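PDB 3NJ2: DUF269-containing protein from Cyanothece sp. ATCC 51142, which is of unknown function but belongs to the DUF269 family and is associated with nitrogen fixation in this cyanobacterium. Local coordinates for residues B[127-132]-B[169-174]; B[98-103]-B[160-165]; B[63-68]-B[140-145]; B[35-40]-B[148-153]. All blocks are in the same frame, centred on the assembly; numbering follows the deposited sequence.

Interaction 1: residues B[127-132]-B[169-174]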
loop_
_atom_site.group_PDB
_atom_site.type_symbol
_atom_site.label_atom_id
_atom_site.label_comp_id
_atom_site.label_asym_id
_atom_site.label_seq_id
_atom_site.Cartn_x
_atom_site.Cartn_y
_atom_site.Cartn_z
ATOM N N GLY B 127 -0.687 4.398 13.939
ATOM C CA GLY B 127 -2.053 4.810 14.367
ATOM C C GLY B 127 -2.847 5.006 13.078
ATOM O O GLY B 127 -2.885 4.108 12.289
ATOM N N LYS B 128 -3.511 6.154 12.922
ATOM C CA LYS B 128 -4.170 6.432 11.624
ATOM C C LYS B 128 -3.525 7.630 10.995
ATOM O O LYS B 128 -4.112 8.349 10.199
ATOM C CB LYS B 128 -5.700 6.621 11.826
ATOM C CG LYS B 128 -6.380 5.351 12.370
ATOM C CD LYS B 128 -7.885 5.396 12.430
ATOM C CE LYS B 128 -8.359 4.049 12.935
ATOM N NZ LYS B 128 -9.836 4.036 13.042
ATOM N N LEU B 129 -2.253 7.849 11.275
ATOM C CA LEU B 129 -1.516 8.980 10.735
ATOM C C LEU B 129 -0.597 8.491 9.598
ATOM O O LEU B 129 0.255 7.589 9.841
ATOM C CB LEU B 129 -0.649 9.576 11.815
ATOM C CG LEU B 129 0.133 10.786 11.322
ATOM C CD1 LEU B 129 -0.657 12.115 10.854
ATOM C CD2 LEU B 129 1.057 11.026 12.505
ATOM N N MET B 130 -0.748 9.056 8.401
ATOM C CA MET B 130 0.234 8.830 7.332
ATOM C C MET B 130 1.477 9.643 7.503
ATOM O O MET B 130 1.501 10.926 7.269
ATOM C CB MET B 130 -0.398 9.231 6.000
ATOM C CG MET B 130 -1.663 8.643 5.701
ATOM S SD MET B 130 -1.598 6.879 5.548
ATOM C CE MET B 130 0.125 6.584 4.603
ATOM N N VAL B 131 2.555 8.985 7.951
ATOM C CA VAL B 131 3.834 9.694 8.159
ATOM C C VAL B 131 4.742 9.755 6.933
ATOM O O VAL B 131 5.615 10.645 6.908
ATOM C CB VAL B 131 4.610 9.177 9.444
ATOM C CG1 VAL B 131 3.809 9.500 10.726
ATOM C CG2 VAL B 131 4.985 7.642 9.352
ATOM N N VAL B 132 4.554 8.839 5.951
ATOM C CA VAL B 132 5.221 9.003 4.622
ATOM C C VAL B 132 4.143 8.606 3.669
ATOM O O VAL B 132 3.484 7.596 3.883
ATOM C CB VAL B 132 6.381 8.047 4.427
ATOM C CG1 VAL B 132 6.892 8.139 2.944
ATOM C CG2 VAL B 132 7.467 8.373 5.400
ATOM N N PRO B 169 -0.542 14.151 17.438
ATOM C CA PRO B 169 -0.660 12.994 18.334
ATOM C C PRO B 169 -2.048 12.437 18.424
ATOM O O PRO B 169 -2.195 11.225 18.685
ATOM C CB PRO B 169 -0.294 13.577 19.731
ATOM C CG PRO B 169 -0.591 15.043 19.612
ATOM C CD PRO B 169 -0.239 15.396 18.156
ATOM N N GLU B 170 -3.081 13.271 18.140
ATOM C CA GLU B 170 -4.435 12.848 18.238
ATOM C C GLU B 170 -4.827 11.799 17.195
ATOM O O GLU B 170 -5.744 11.019 17.388
ATOM C CB GLU B 170 -5.419 14.024 18.216
ATOM C CG GLU B 170 -5.610 14.703 16.797
ATOM C CD GLU B 170 -4.515 15.662 16.446
ATOM O OE1 GLU B 170 -3.492 15.771 17.201
ATOM O OE2 GLU B 170 -4.663 16.411 15.410
ATOM N N VAL B 171 -4.016 11.800 16.127
ATOM C CA VAL B 171 -4.184 10.870 15.033
ATOM C C VAL B 171 -3.231 9.642 15.199
ATOM O O VAL B 171 -3.596 8.463 14.911
ATOM C CB VAL B 171 -3.926 11.588 13.714
ATOM C CG1 VAL B 171 -4.310 10.701 12.577
ATOM C CG2 VAL B 171 -4.668 13.008 13.638
ATOM N N ALA B 172 -2.028 9.943 15.678
ATOM C CA ALA B 172 -1.020 8.896 15.932
ATOM C C ALA B 172 -1.513 7.869 16.957
ATOM O O ALA B 172 -1.145 6.685 16.893
ATOM C CB ALA B 172 0.246 9.532 16.475
ATOM N N ARG B 173 -2.407 8.283 17.887
ATOM C CA ARG B 173 -2.889 7.375 18.957
ATOM C C ARG B 173 -4.095 6.513 18.587
ATOM O O ARG B 173 -4.555 5.691 19.405
ATOM C CB ARG B 173 -3.160 8.170 20.264
ATOM C CG ARG B 173 -4.236 9.209 20.194
ATOM C CD ARG B 173 -4.165 10.095 21.458
ATOM N NE ARG B 173 -5.340 10.946 21.507
ATOM C CZ ARG B 173 -5.368 12.285 21.593
ATOM N NH1 ARG B 173 -4.223 13.042 21.672
ATOM N NH2 ARG B 173 -6.585 12.851 21.605
ATOM N N LEU B 174 -4.581 6.605 17.338
ATOM C CA LEU B 174 -5.787 5.911 16.916
ATOM C C LEU B 174 -5.527 4.437 16.524
ATOM O O LEU B 174 -4.394 3.892 16.445
ATOM C CB LEU B 174 -6.380 6.657 15.720
ATOM C CG LEU B 174 -6.806 8.079 16.077
ATOM C CD1 LEU B 174 -7.283 8.754 14.832
ATOM C CD2 LEU B 174 -7.820 8.030 17.210
ATOM O OXT LEU B 174 -6.499 3.728 16.279
#

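Interaction 2: residues B[98-103]-B[160-165]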
loop_
_atom_site.group_PDB
_atom_site.type_symbol
_atom_site.label_atom_id
_atom_site.label_comp_id
_atom_site.label_asym_id
_atom_site.label_seq_id
_atom_site.Cartn_x
_atom_site.Cartn_y
_atom_site.Cartn_z
ATOM N N ALA B 98 11.627 2.870 10.799
ATOM C CA ALA B 98 12.291 2.517 12.094
ATOM C C ALA B 98 12.832 3.718 12.856
ATOM O O ALA B 98 12.808 3.708 14.065
ATOM C CB ALA B 98 13.389 1.529 11.765
ATOM N N LEU B 99 13.337 4.739 12.178
ATOM C CA LEU B 99 13.824 5.952 12.797
ATOM C C LEU B 99 12.649 6.780 13.356
ATOM O O LEU B 99 12.752 7.347 14.444
ATOM C CB LEU B 99 14.673 6.782 11.844
ATOM C CG LEU B 99 16.037 6.162 11.557
ATOM C CD1 LEU B 99 16.521 6.682 10.150
ATOM C CD2 LEU B 99 16.954 6.324 12.743
ATOM N N ILE B 100 11.537 6.860 12.616
ATOM C CA ILE B 100 10.323 7.518 13.144
ATOM C C ILE B 100 9.906 6.842 14.434
ATOM O O ILE B 100 9.663 7.520 15.419
ATOM C CB ILE B 100 9.221 7.523 12.060
ATOM C CG1 ILE B 100 9.691 8.396 10.938
ATOM C CG2 ILE B 100 7.914 8.101 12.695
ATOM C CD1 ILE B 100 8.737 8.224 9.689
ATOM N N GLU B 101 9.865 5.511 14.450
ATOM C CA GLU B 101 9.486 4.757 15.612
ATOM C C GLU B 101 10.487 4.993 16.752
ATOM O O GLU B 101 10.058 5.243 17.885
ATOM C CB GLU B 101 9.419 3.271 15.187
ATOM C CG GLU B 101 8.716 2.346 16.158
ATOM C CD GLU B 101 8.368 0.969 15.509
ATOM O OE1 GLU B 101 7.838 0.807 14.332
ATOM O OE2 GLU B 101 8.614 -0.029 16.252
ATOM N N LYS B 102 11.802 4.978 16.484
ATOM C CA LYS B 102 12.838 5.208 17.535
ATOM C C LYS B 102 12.684 6.582 18.176
ATOM O O LYS B 102 12.825 6.753 19.417
ATOM C CB LYS B 102 14.248 5.116 16.925
ATOM C CG LYS B 102 14.680 3.694 16.743
ATOM C CD LYS B 102 16.137 3.645 16.502
ATOM C CE LYS B 102 16.654 2.267 16.877
ATOM N NZ LYS B 102 17.799 1.972 15.998
ATOM N N GLU B 103 12.446 7.607 17.397
ATOM C CA GLU B 103 12.491 8.971 17.924
ATOM C C GLU B 103 11.163 9.404 18.508
ATOM O O GLU B 103 11.124 10.320 19.324
ATOM C CB GLU B 103 12.929 9.933 16.789
ATOM C CG GLU B 103 14.367 9.741 16.250
ATOM C CD GLU B 103 15.419 10.400 17.134
ATOM O OE1 GLU B 103 15.879 11.505 16.750
ATOM O OE2 GLU B 103 15.620 9.840 18.266
ATOM N N ALA B 160 10.731 14.537 8.398
ATOM C CA ALA B 160 9.382 15.047 8.114
ATOM C C ALA B 160 8.305 14.166 8.720
ATOM O O ALA B 160 7.258 14.597 9.211
ATOM C CB ALA B 160 9.214 15.146 6.564
ATOM N N GLY B 161 8.551 12.866 8.742
ATOM C CA GLY B 161 7.638 11.993 9.425
ATOM C C GLY B 161 7.543 12.243 10.895
ATOM O O GLY B 161 6.484 12.257 11.482
ATOM N N ILE B 162 8.716 12.455 11.498
ATOM C CA ILE B 162 8.793 12.824 12.904
ATOM C C ILE B 162 8.003 14.103 13.202
ATOM O O ILE B 162 7.293 14.110 14.198
ATOM C CB ILE B 162 10.260 12.889 13.399
ATOM C CG1 ILE B 162 10.783 11.460 13.447
ATOM C CG2 ILE B 162 10.349 13.477 14.823
ATOM C CD1 ILE B 162 12.331 11.373 13.362
ATOM N N GLU B 163 8.174 15.093 12.351
ATOM C CA GLU B 163 7.436 16.382 12.531
ATOM C C GLU B 163 5.940 16.128 12.489
ATOM O O GLU B 163 5.156 16.677 13.303
ATOM C CB GLU B 163 7.841 17.375 11.500
ATOM C CG GLU B 163 9.227 18.037 11.644
ATOM C CD GLU B 163 9.577 18.853 10.376
ATOM O OE1 GLU B 163 8.727 18.954 9.404
ATOM O OE2 GLU B 163 10.718 19.395 10.340
ATOM N N LEU B 164 5.504 15.203 11.629
ATOM C CA LEU B 164 4.079 14.901 11.571
ATOM C C LEU B 164 3.548 14.255 12.821
ATOM O O LEU B 164 2.507 14.662 13.291
ATOM C CB LEU B 164 3.759 14.030 10.320
ATOM C CG LEU B 164 3.764 14.738 8.992
ATOM C CD1 LEU B 164 3.732 13.690 7.842
ATOM C CD2 LEU B 164 2.631 15.702 8.903
ATOM N N VAL B 165 4.263 13.275 13.370
ATOM C CA VAL B 165 3.831 12.642 14.615
ATOM C C VAL B 165 3.776 13.717 15.743
ATOM O O VAL B 165 2.800 13.738 16.507
ATOM C CB VAL B 165 4.800 11.552 15.084
ATOM C CG1 VAL B 165 4.314 10.867 16.412
ATOM C CG2 VAL B 165 4.992 10.515 14.027
#

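Interaction 3: residues B[63-68]-B[140-145]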
loop_
_atom_site.group_PDB
_atom_site.type_symbol
_atom_site.label_atom_id
_atom_site.label_comp_id
_atom_site.label_asym_id
_atom_site.label_seq_id
_atom_site.Cartn_x
_atom_site.Cartn_y
_atom_site.Cartn_z
ATOM N N ALA B 63 25.827 -0.522 -1.234
ATOM C CA ALA B 63 26.271 0.011 -2.528
ATOM C C ALA B 63 25.249 -0.103 -3.650
ATOM O O ALA B 63 25.261 0.795 -4.488
ATOM C CB ALA B 63 27.605 -0.735 -3.033
ATOM N N PRO B 64 24.399 -1.139 -3.603
ATOM C CA PRO B 64 23.399 -1.191 -4.731
ATOM C C PRO B 64 22.393 -0.046 -4.776
ATOM O O PRO B 64 21.665 0.050 -5.814
ATOM C CB PRO B 64 22.633 -2.500 -4.482
ATOM C CG PRO B 64 23.722 -3.366 -3.861
ATOM C CD PRO B 64 24.328 -2.397 -2.813
ATOM N N TYR B 65 22.302 0.730 -3.723
ATOM C CA TYR B 65 21.443 1.959 -3.711
ATOM C C TYR B 65 22.053 3.102 -4.476
ATOM O O TYR B 65 21.372 4.124 -4.689
ATOM C CB TYR B 65 21.224 2.400 -2.245
ATOM C CG TYR B 65 20.233 1.542 -1.503
ATOM C CD1 TYR B 65 20.636 0.365 -0.843
ATOM C CD2 TYR B 65 18.874 1.864 -1.490
ATOM C CE1 TYR B 65 19.718 -0.427 -0.168
ATOM C CE2 TYR B 65 17.969 1.099 -0.863
ATOM C CZ TYR B 65 18.359 -0.082 -0.205
ATOM O OH TYR B 65 17.405 -0.831 0.453
ATOM N N VAL B 66 23.375 3.058 -4.700
ATOM C CA VAL B 66 24.082 4.166 -5.339
ATOM C C VAL B 66 24.455 3.758 -6.716
ATOM O O VAL B 66 25.168 2.781 -6.929
ATOM C CB VAL B 66 25.303 4.643 -4.432
ATOM C CG1 VAL B 66 26.080 5.803 -5.053
ATOM C CG2 VAL B 66 24.781 5.059 -3.030
ATOM N N ILE B 67 23.925 4.503 -7.697
ATOM C CA ILE B 67 24.036 4.080 -9.077
ATOM C C ILE B 67 24.157 5.373 -9.832
ATOM O O ILE B 67 23.325 6.248 -9.667
ATOM C CB ILE B 67 22.715 3.323 -9.596
ATOM C CG1 ILE B 67 22.290 2.069 -8.824
ATOM C CG2 ILE B 67 22.964 2.776 -11.010
ATOM C CD1 ILE B 67 20.815 1.588 -9.161
ATOM N N PRO B 68 25.197 5.501 -10.673
ATOM C CA PRO B 68 25.396 6.703 -11.466
ATOM C C PRO B 68 24.142 7.110 -12.286
ATOM O O PRO B 68 23.514 6.257 -12.894
ATOM C CB PRO B 68 26.586 6.322 -12.378
ATOM C CG PRO B 68 27.331 5.182 -11.610
ATOM C CD PRO B 68 26.147 4.424 -11.005
ATOM N N HIS B 140 11.787 0.654 -11.250
ATOM C CA HIS B 140 12.922 -0.242 -11.658
ATOM C C HIS B 140 14.252 0.516 -11.526
ATOM O O HIS B 140 15.301 -0.129 -11.316
ATOM C CB HIS B 140 12.777 -0.669 -13.144
ATOM C CG HIS B 140 11.451 -1.259 -13.489
ATOM N ND1 HIS B 140 10.225 -0.643 -13.256
ATOM C CD2 HIS B 140 11.155 -2.473 -14.008
ATOM C CE1 HIS B 140 9.247 -1.439 -13.676
ATOM N NE2 HIS B 140 9.789 -2.575 -14.103
ATOM N N ARG B 141 14.268 1.843 -11.756
ATOM C CA ARG B 141 15.461 2.735 -11.734
ATOM C C ARG B 141 15.804 3.306 -10.335
ATOM O O ARG B 141 16.547 4.288 -10.265
ATOM C CB ARG B 141 15.200 3.874 -12.673
ATOM C CG ARG B 141 15.004 3.373 -14.130
ATOM C CD ARG B 141 14.865 4.547 -15.114
ATOM N NE ARG B 141 14.589 3.950 -16.426
ATOM C CZ ARG B 141 14.153 4.649 -17.477
ATOM N NH1 ARG B 141 13.911 5.953 -17.345
ATOM N NH2 ARG B 141 14.014 4.040 -18.646
ATOM N N PHE B 142 15.147 2.735 -9.290
ATOM C CA PHE B 142 15.317 3.253 -7.900
ATOM C C PHE B 142 16.795 3.317 -7.595
ATOM O O PHE B 142 17.527 2.335 -7.774
ATOM C CB PHE B 142 14.614 2.346 -6.913
ATOM C CG PHE B 142 14.645 2.842 -5.534
ATOM C CD1 PHE B 142 13.849 3.937 -5.148
ATOM C CD2 PHE B 142 15.527 2.256 -4.635
ATOM C CE1 PHE B 142 13.885 4.383 -3.827
ATOM C CE2 PHE B 142 15.545 2.664 -3.331
ATOM C CZ PHE B 142 14.800 3.751 -2.937
ATOM N N GLY B 143 17.198 4.438 -7.036
ATOM C CA GLY B 143 18.626 4.594 -6.699
ATOM C C GLY B 143 18.998 6.066 -6.597
ATOM O O GLY B 143 18.146 6.975 -6.850
ATOM N N PHE B 144 20.255 6.309 -6.168
ATOM C CA PHE B 144 20.734 7.652 -5.860
ATOM C C PHE B 144 22.108 7.925 -6.406
ATOM O O PHE B 144 22.909 7.003 -6.541
ATOM C CB PHE B 144 20.765 7.849 -4.329
ATOM C CG PHE B 144 19.406 7.598 -3.644
ATOM C CD1 PHE B 144 18.547 8.647 -3.366
ATOM C CD2 PHE B 144 18.967 6.275 -3.402
ATOM C CE1 PHE B 144 17.274 8.350 -2.776
ATOM C CE2 PHE B 144 17.676 5.997 -2.853
ATOM C CZ PHE B 144 16.863 7.052 -2.525
ATOM N N ASP B 145 22.354 9.172 -6.830
ATOM C CA ASP B 145 23.684 9.457 -7.412
ATOM C C ASP B 145 24.884 9.164 -6.537
ATOM O O ASP B 145 25.924 8.794 -7.033
ATOM C CB ASP B 145 23.826 10.907 -7.869
ATOM C CG ASP B 145 22.790 11.302 -8.914
ATOM O OD1 ASP B 145 22.171 10.410 -9.562
ATOM O OD2 ASP B 145 22.607 12.550 -9.039
HETATM O O HOH W 1 18.953 0.895 -6.107
#

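Interaction 4: residues B[35-40]-B[148-153]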
loop_
_atom_site.group_PDB
_atom_site.type_symbol
_atom_site.label_atom_id
_atom_site.label_comp_id
_atom_site.label_asym_id
_atom_site.label_seq_id
_atom_site.Cartn_x
_atom_site.Cartn_y
_atom_site.Cartn_z
ATOM N N PRO B 35 22.855 7.935 11.247
ATOM C CA PRO B 35 21.810 7.058 11.820
ATOM C C PRO B 35 20.904 6.491 10.700
ATOM O O PRO B 35 20.459 5.402 10.828
ATOM C CB PRO B 35 21.038 7.997 12.756
ATOM C CG PRO B 35 22.119 8.940 13.202
ATOM C CD PRO B 35 22.958 9.241 11.969
ATOM N N PHE B 36 20.689 7.294 9.636
ATOM C CA PHE B 36 19.912 6.795 8.504
ATOM C C PHE B 36 20.572 5.637 7.795
ATOM O O PHE B 36 19.927 4.636 7.628
ATOM C CB PHE B 36 19.415 7.881 7.512
ATOM C CG PHE B 36 18.705 7.252 6.385
ATOM C CD1 PHE B 36 17.360 6.758 6.558
ATOM C CD2 PHE B 36 19.340 7.096 5.128
ATOM C CE1 PHE B 36 16.700 6.066 5.489
ATOM C CE2 PHE B 36 18.663 6.424 4.142
ATOM C CZ PHE B 36 17.384 5.883 4.336
ATOM N N LEU B 37 21.834 5.829 7.410
ATOM C CA LEU B 37 22.463 4.720 6.719
ATOM C C LEU B 37 22.602 3.487 7.595
ATOM O O LEU B 37 22.534 2.370 7.096
ATOM C CB LEU B 37 23.809 5.185 6.099
ATOM C CG LEU B 37 23.766 6.311 5.079
ATOM C CD1 LEU B 37 25.144 6.768 4.519
ATOM C CD2 LEU B 37 22.809 5.908 3.952
ATOM N N GLN B 38 22.866 3.700 8.893
ATOM C CA GLN B 38 22.884 2.616 9.784
ATOM C C GLN B 38 21.506 1.871 9.860
ATOM O O GLN B 38 21.435 0.644 9.880
ATOM C CB GLN B 38 23.475 3.020 11.119
ATOM C CG GLN B 38 25.017 3.124 11.076
ATOM C CD GLN B 38 25.645 1.765 10.795
ATOM O OE1 GLN B 38 25.418 0.803 11.564
ATOM N NE2 GLN B 38 26.400 1.670 9.694
ATOM N N SER B 39 20.425 2.619 9.896
ATOM C CA SER B 39 19.112 2.049 9.856
ATOM C C SER B 39 18.904 1.277 8.585
ATOM O O SER B 39 18.414 0.204 8.619
ATOM C CB SER B 39 18.051 3.147 9.917
ATOM O OG SER B 39 16.800 2.553 10.214
ATOM N N LEU B 40 19.356 1.848 7.468
ATOM C CA LEU B 40 19.154 1.160 6.191
ATOM C C LEU B 40 19.949 -0.158 6.148
ATOM O O LEU B 40 19.427 -1.219 5.725
ATOM C CB LEU B 40 19.578 2.075 5.047
ATOM C CG LEU B 40 19.446 1.561 3.640
ATOM C CD1 LEU B 40 17.975 1.076 3.353
ATOM C CD2 LEU B 40 19.948 2.556 2.611
ATOM N N GLU B 148 25.818 10.489 -0.230
ATOM C CA GLU B 148 25.291 11.747 0.344
ATOM C C GLU B 148 23.857 11.988 -0.025
ATOM O O GLU B 148 23.065 12.379 0.840
ATOM C CB GLU B 148 26.116 12.961 -0.099
ATOM C CG GLU B 148 27.445 13.035 0.590
ATOM C CD GLU B 148 28.551 12.126 -0.009
ATOM O OE1 GLU B 148 28.406 11.465 -1.096
ATOM O OE2 GLU B 148 29.603 12.068 0.684
ATOM N N LYS B 149 23.512 11.785 -1.299
ATOM C CA LYS B 149 22.106 12.028 -1.718
ATOM C C LYS B 149 21.173 10.995 -1.113
ATOM O O LYS B 149 20.055 11.309 -0.721
ATOM C CB LYS B 149 21.950 12.056 -3.225
ATOM C CG LYS B 149 22.672 13.268 -3.873
ATOM C CD LYS B 149 22.181 13.399 -5.289
ATOM C CE LYS B 149 22.807 14.598 -5.983
ATOM N NZ LYS B 149 22.608 15.766 -5.063
ATOM N N LEU B 150 21.642 9.750 -1.042
ATOM C CA LEU B 150 20.837 8.696 -0.323
ATOM C C LEU B 150 20.609 9.104 1.151
ATOM O O LEU B 150 19.462 9.022 1.659
ATOM C CB LEU B 150 21.676 7.395 -0.390
ATOM C CG LEU B 150 21.121 6.233 0.503
ATOM C CD1 LEU B 150 19.714 5.805 0.103
ATOM C CD2 LEU B 150 22.028 5.035 0.396
ATOM N N ASN B 151 21.680 9.503 1.814
ATOM C CA ASN B 151 21.590 9.755 3.209
ATOM C C ASN B 151 20.682 10.985 3.449
ATOM O O ASN B 151 19.817 10.968 4.315
ATOM C CB ASN B 151 22.965 10.045 3.787
ATOM C CG ASN B 151 22.860 10.366 5.214
ATOM O OD1 ASN B 151 22.304 9.569 5.958
ATOM N ND2 ASN B 151 23.406 11.512 5.643
ATOM N N ASP B 152 20.857 12.003 2.600
ATOM C CA ASP B 152 20.114 13.226 2.833
ATOM C C ASP B 152 18.625 13.007 2.539
ATOM O O ASP B 152 17.739 13.497 3.296
ATOM C CB ASP B 152 20.596 14.359 1.945
ATOM C CG ASP B 152 22.031 14.862 2.295
ATOM O OD1 ASP B 152 22.585 14.562 3.385
ATOM O OD2 ASP B 152 22.603 15.551 1.419
ATOM N N GLN B 153 18.284 12.281 1.452
ATOM C CA GLN B 153 16.873 12.035 1.198
ATOM C C GLN B 153 16.199 11.153 2.226
ATOM O O GLN B 153 15.083 11.478 2.664
ATOM C CB GLN B 153 16.643 11.472 -0.188
ATOM C CG GLN B 153 17.105 12.452 -1.188
ATOM C CD GLN B 153 17.019 11.980 -2.606
ATOM O OE1 GLN B 153 16.169 11.128 -2.966
ATOM N NE2 GLN B 153 17.925 12.525 -3.442
#

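Interaction 1: residues B[127-132]-B[169-174]
K128 and V171 are tied where the tight turn of a beta hairpin, joining strands 120-126 and 129-136, meets the short C-terminal helix 169-172. The K128 amide gives its hydrogen to V171 O at 3.0 Å in a nearly straight bond (168° at the hydrogen). The same oxygen also takes the amide of L174, and the two donors come to it from opposite faces of the carbonyl plane. The V171 side chain packs against the strand's start: with CG1 anti to the backbone N (chi1 -171°), that methyl sits over the K128 carbonyl, 3.4 Å from K128 O, and reaches L129 CB at 3.9 Å. K128 runs out fully extended and crosses L174 at about a right angle, its aliphatic chain resting on the leucine with K128 CG 3.6 Å from L174 CB. Further in, L129 CD2 meets the A172 methyl. The second subunit comes close as well: L129 also packs on V171 of that subunit, and K128 on its L164. At the corner of the turn G127, with no side chain, comes in close to the helix end, where G127 CA makes CA-H...O contacts of 3.3 Å to both A172 O and L174 O.

Interaction 2: residues B[98-103]-B[160-165]
I100 on helix 83-104 lies against G161, I162 and V165 of helix 147-167, and its branches can be followed one by one. CB itself stays back from the other helix and splits the chain into two arms. One arm is CG2, which meets the methyl V165 CG2 at 4.0 Å. The other arm leaves through CG1, anti to the carbonyl carbon (chi1 -66°), and slides past I162 running the opposite way, with I100 CG1 4.1 Å from I162 CG1. At the tip, I100 CD1 settles 3.9 Å from G161 CA, a close approach to bare backbone that the glycine allows. I162 answers from its own side: its CG1 lies 4.0 Å from I100 CA, and its CD1 carries on to E103 CB at 3.8 Å, so the aliphatic base of the glutamate closes the more exposed edge. No hydrogen bond crosses the contact, which is carried by aliphatic carbons; the two helix segments pack with their N-to-C directions 42° apart and their axes 9.3 Å from each other. Strand 129-136 borders the pair, its V131 touching both I100 and V165; on another side of helix 83-104, A98 and L99 pack on helix 35-46.

Interaction 3: residues B[63-68]-B[140-145]
Two aromatic torsions set this contact up: Y65 has its ring anti to the carbonyl carbon (chi1 -76°), while F142 swings its own anti to the backbone N (chi1 -176°), and the two side chains cross at a slant. The F142 ring presents an edge, with Y65 CE2 lying near its plane and 3.8 Å from F142 CE2. Alongside, the backbones join in a single bridge between V66 and F144, with the bonding pattern of a parallel pair. F144 N donates to Y65 O at 2.9 Å, and I67 N donates to F144 O, also at 2.9 Å and fairly straight (161°). Y65 O does a second job, sitting at the edge of the F144 ring, in its plane, 3.5 Å from F144 CD2. G143 makes the step between the two phenylalanines, and its backbone angles are ones that suit glycine. Where the chains begin to part, a water donates to P64 O at 2.9 Å and to F142 O at 2.6 Å; the methyl I67 CD1 also rests 3.6 Å from F142 O. Outside the pair, Y65 OH bonds to R88 O, while R72 makes a salt bridge with D145 and a hydrogen bond to I67 O. I67 O and F144 O lie side by side, two acceptors 3.2 Å apart, so the positive R72, which links the two loops, would probably offset the partial negative charge there.

Interaction 4: residues B[35-40]-B[148-153]
At the edge of the F36 ring, near its plane, sits the amide oxygen of N151; the carbonyl of L150 approaches the same ring obliquely, with L150 O 3.7 Å from F36 CE2. Ring and amide planes are turned 38° from each other, and the two side chains slide past in opposite directions. N151 OD1 also lies against aliphatic carbon, 3.7 Å from F36 CB and 3.7 Å from L37 CG. What satisfies this oxygen is a hydrogen bond from S34 OG, just ahead of helix 35-46, and that hydroxyl in turn accepts the L37 amide. Segments 35-40 and 148-153, on helices 35-46 and 147-167, cross at 94° with their axes 9.2 Å apart. Here leucines fill the crossing. L150, its CG anti to the backbone N (chi1 171°), brings CD2 against two partners: L37 CD2 at 3.7 Å, met at a slant, and L40 CD2 at 3.9 Å, met tip to tip. L37 stands roughly at right angles to N151, its CD1 4.0 Å from N151 CB. I62 of helix 58-62 touches L37, L40 and L150, and Y92 of helix 83-104 packs on L150.

In the fold
Helix 147-167 is shared by interactions 2 and 4, whose centres are 14 Å apart, and they meet where L99 CD1 touches F36 CD1 at 3.7 Å. Interaction 4 continues into interaction 3, 13 Å away between centres, through F144 CE2 and L150 CD1 at 3.6 Å. In the other direction interaction 2 adjoins interaction 1, their centres 11 Å apart, through V131 CG1 and V165 CG2 at 3.7 Å. The result is a chain of contacts in the order 3, 4, 2, 1; the centres of interactions 3 and 1 lie 31 Å apart, on opposite sides of the chain's centre. Interaction 1, at one end, also borders the second subunit, which touches neither segment of interactions 3 and 4.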